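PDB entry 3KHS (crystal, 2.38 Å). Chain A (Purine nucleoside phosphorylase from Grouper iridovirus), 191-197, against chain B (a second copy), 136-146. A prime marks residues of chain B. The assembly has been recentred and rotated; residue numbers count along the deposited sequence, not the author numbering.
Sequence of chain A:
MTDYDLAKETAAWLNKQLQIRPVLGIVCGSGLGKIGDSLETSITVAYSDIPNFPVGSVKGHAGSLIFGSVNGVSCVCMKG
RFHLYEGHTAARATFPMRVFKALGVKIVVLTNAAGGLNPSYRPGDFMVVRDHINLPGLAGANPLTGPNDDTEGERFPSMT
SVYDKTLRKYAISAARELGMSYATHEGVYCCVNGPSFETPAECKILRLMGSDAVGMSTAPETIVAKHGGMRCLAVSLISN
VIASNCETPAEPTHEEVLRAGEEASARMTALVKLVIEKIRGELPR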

# COMPACT_ATOMS: atom_id res chain seq x y z
N CYS A 191 -12.00 0.64 4.17
CA CYS A 191 -11.02 1.22 5.06
C CYS A 191 -9.82 1.74 4.31
O CYS A 191 -9.21 0.99 3.56
CB CYS A 191 -10.52 0.18 6.06
SG CYS A 191 -9.38 0.80 7.31
N VAL A 192 -9.47 3.02 4.54
CA VAL A 192 -8.31 3.67 3.93
C VAL A 192 -7.40 4.09 5.07
O VAL A 192 -7.82 4.13 6.23
CB VAL A 192 -8.69 4.97 3.17
CG1 VAL A 192 -9.55 4.66 1.97
CG2 VAL A 192 -9.41 5.94 4.11
N ASN A 193 -6.16 4.46 4.73
CA ASN A 193 -5.21 4.89 5.75
C ASN A 193 -5.56 6.22 6.44
O ASN A 193 -5.53 6.32 7.67
CB ASN A 193 -3.82 5.05 5.15
CG ASN A 193 -2.73 5.07 6.20
OD1 ASN A 193 -2.25 4.01 6.63
ND2 ASN A 193 -2.34 6.26 6.66
N GLY A 194 -5.90 7.22 5.64
CA GLY A 194 -6.16 8.54 6.20
C GLY A 194 -4.80 9.22 6.38
O GLY A 194 -3.78 8.65 5.99
N PRO A 195 -4.74 10.40 7.02
CA PRO A 195 -5.88 11.12 7.60
C PRO A 195 -6.51 12.07 6.61
O PRO A 195 -7.53 12.66 6.89
CB PRO A 195 -5.25 11.87 8.77
CG PRO A 195 -3.86 12.27 8.20
CD PRO A 195 -3.45 11.05 7.34
N SER A 196 -5.90 12.22 5.45
CA SER A 196 -6.45 13.10 4.43
C SER A 196 -7.65 12.42 3.78
O SER A 196 -7.63 11.19 3.57
CB SER A 196 -5.41 13.40 3.35
OG SER A 196 -5.02 12.21 2.69
N PHE A 197 -8.69 13.19 3.48
CA PHE A 197 -9.86 12.62 2.83
C PHE A 197 -9.45 12.38 1.37
O PHE A 197 -8.47 12.99 0.87
CB PHE A 197 -11.03 13.59 2.93
CG PHE A 197 -11.65 13.65 4.30
CD1 PHE A 197 -12.24 12.52 4.87
CD2 PHE A 197 -11.66 14.84 5.03
CE1 PHE A 197 -12.83 12.57 6.14
CE2 PHE A 197 -12.25 14.91 6.31
CZ PHE A 197 -12.83 13.77 6.86
N PRO B 136 0.03 5.15 -2.81
CA PRO B 136 0.73 4.91 -1.54
C PRO B 136 0.03 5.57 -0.35
O PRO B 136 0.04 5.04 0.76
CB PRO B 136 2.09 5.54 -1.77
CG PRO B 136 2.28 5.45 -3.25
CD PRO B 136 0.91 5.77 -3.81
N GLY B 137 -0.59 6.72 -0.60
CA GLY B 137 -1.26 7.45 0.47
C GLY B 137 -2.58 6.83 0.91
O GLY B 137 -3.12 7.17 1.97
N LEU B 138 -3.12 5.92 0.11
CA LEU B 138 -4.36 5.26 0.50
C LEU B 138 -4.02 4.04 1.31
O LEU B 138 -4.85 3.55 2.06
CB LEU B 138 -5.16 4.80 -0.73
CG LEU B 138 -5.94 5.90 -1.45
CD1 LEU B 138 -6.32 5.46 -2.85
CD2 LEU B 138 -7.17 6.23 -0.62
N ALA B 139 -2.79 3.56 1.20
CA ALA B 139 -2.44 2.34 1.90
C ALA B 139 -1.16 2.23 2.69
O ALA B 139 -0.33 1.39 2.38
CB ALA B 139 -2.52 1.16 0.92
N GLY B 140 -0.98 3.05 3.72
CA GLY B 140 0.23 2.89 4.52
C GLY B 140 1.45 3.76 4.26
O GLY B 140 2.53 3.53 4.80
N ALA B 141 1.31 4.76 3.40
CA ALA B 141 2.42 5.67 3.16
C ALA B 141 1.84 7.04 2.81
O ALA B 141 2.08 7.59 1.74
CB ALA B 141 3.34 5.13 2.06
N ASN B 142 1.05 7.57 3.73
CA ASN B 142 0.42 8.87 3.60
C ASN B 142 1.37 9.89 4.24
O ASN B 142 1.81 9.72 5.37
CB ASN B 142 -0.93 8.87 4.32
CG ASN B 142 -1.74 10.12 4.02
OD1 ASN B 142 -1.43 11.21 4.50
ND2 ASN B 142 -2.77 9.97 3.19
N PRO B 143 1.67 10.98 3.55
CA PRO B 143 2.58 12.01 4.05
C PRO B 143 2.15 12.76 5.32
O PRO B 143 2.95 13.43 5.94
CB PRO B 143 2.74 12.92 2.84
CG PRO B 143 1.33 12.95 2.29
CD PRO B 143 0.84 11.50 2.44
N LEU B 144 0.89 12.64 5.69
CA LEU B 144 0.38 13.29 6.88
C LEU B 144 0.26 12.29 8.01
O LEU B 144 -0.10 12.65 9.13
CB LEU B 144 -1.00 13.91 6.65
CG LEU B 144 -1.06 14.96 5.56
CD1 LEU B 144 -2.49 15.40 5.37
CD2 LEU B 144 -0.17 16.14 5.96
N THR B 145 0.55 11.03 7.74
CA THR B 145 0.46 10.05 8.83
C THR B 145 1.33 10.49 9.99
O THR B 145 2.47 10.92 9.80
CB THR B 145 0.88 8.64 8.38
OG1 THR B 145 -0.08 8.14 7.44
CG2 THR B 145 0.98 7.71 9.59
N GLY B 146 0.78 10.41 11.20
CA GLY B 146 1.48 10.81 12.41
C GLY B 146 0.71 11.86 13.19
O GLY B 146 -0.45 12.11 12.88
O HOH W 1 -5.97 7.07 2.77

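Asn193 has more of its surface covered by the other stretch than any other residue here, 83 Å² of a total of 419 Å² summed over both sides. Its CA-to-CB bond points toward chain B, and the CA of Asn193 lies 5.3 Å from the CA of Leu138′. The backbone provides the best-defined link at this point: Asn193 N donates to Leu138′ O at 3.1 Å, with an N-H...acceptor angle of 153°, close enough to linear for a sound hydrogen bond. The side chain, at chi1 -162° (t) and chi2 85°, then reaches further along the loop. Asn193 ND2 lies 3.0 Å from Thr145′ OG1, but the angle of 122° makes this hydrogen bond weak despite the short distance. A straighter bond from the same nitrogen stays within chain A, from Asn193 ND2 to Gly194 O at 2.9 Å and 165°. The carboxamide thus braces its own backbone while it contacts the neighbouring subunit. At its other end, Asn193 OD1 approaches Gly140′ N at 3.3 Å.

Gly140′ has backbone angles of 97/8, at which a CB would be jammed against the carbonyl oxygen of Ala139′; the local conformation by itself calls for glycine. Gly194, at 83/-173, is under the same constraint with respect to the carbonyl of Asn193. Its backbone also takes part in a solvent bridge: water 1 accepts from Gly194 N at 2.9 Å and donates to Gly137′ O at 3.0 Å, joining two main chains that make no direct hydrogen bond at these atoms.

Leu138′ and Pro195 follow in covered area, with 54 and 53 Å². The CA-to-CB bond of Leu138′ points away from chain A, yet the end of its side chain comes nearer, and Leu138′ CD2 lies 3.9 Å from Val192 CG1 in an apolar contact. The residue therefore contributes a carbonyl to Asn193 and a methyl group to Val192. Pro195 follows a cis peptide bond, and its ring packs against the turn of chain B: Pro195 CG is 3.6 Å from Leu144′ CB, and Pro195 CD is 3.5 Å from Asn142′ OD1.

That turn is a type I beta turn from Asn142′ to Thr145′, closed by Thr145′ N donating to Asn142′ O at 3.0 Å. Asn142′ OD1 accepts from Leu144′ N at 3.0 Å and 160°, so the side chain that faces chain A is also tied into the turn. Asn142′ ND2 donates both to Gly137′ O, at 3.1 Å and 171°, and across the contact to Ser196 OG, at 3.2 Å and 163°. These two nearly straight bonds connect the turn, the segment around Gly137′ and chain A through one amide group. By contrast, Gly194 O lies only 3.3 Å from Asn142′ ND2, but the angle is poor and the pair is not hydrogen-bonded, which shows why distance alone is an insufficient criterion.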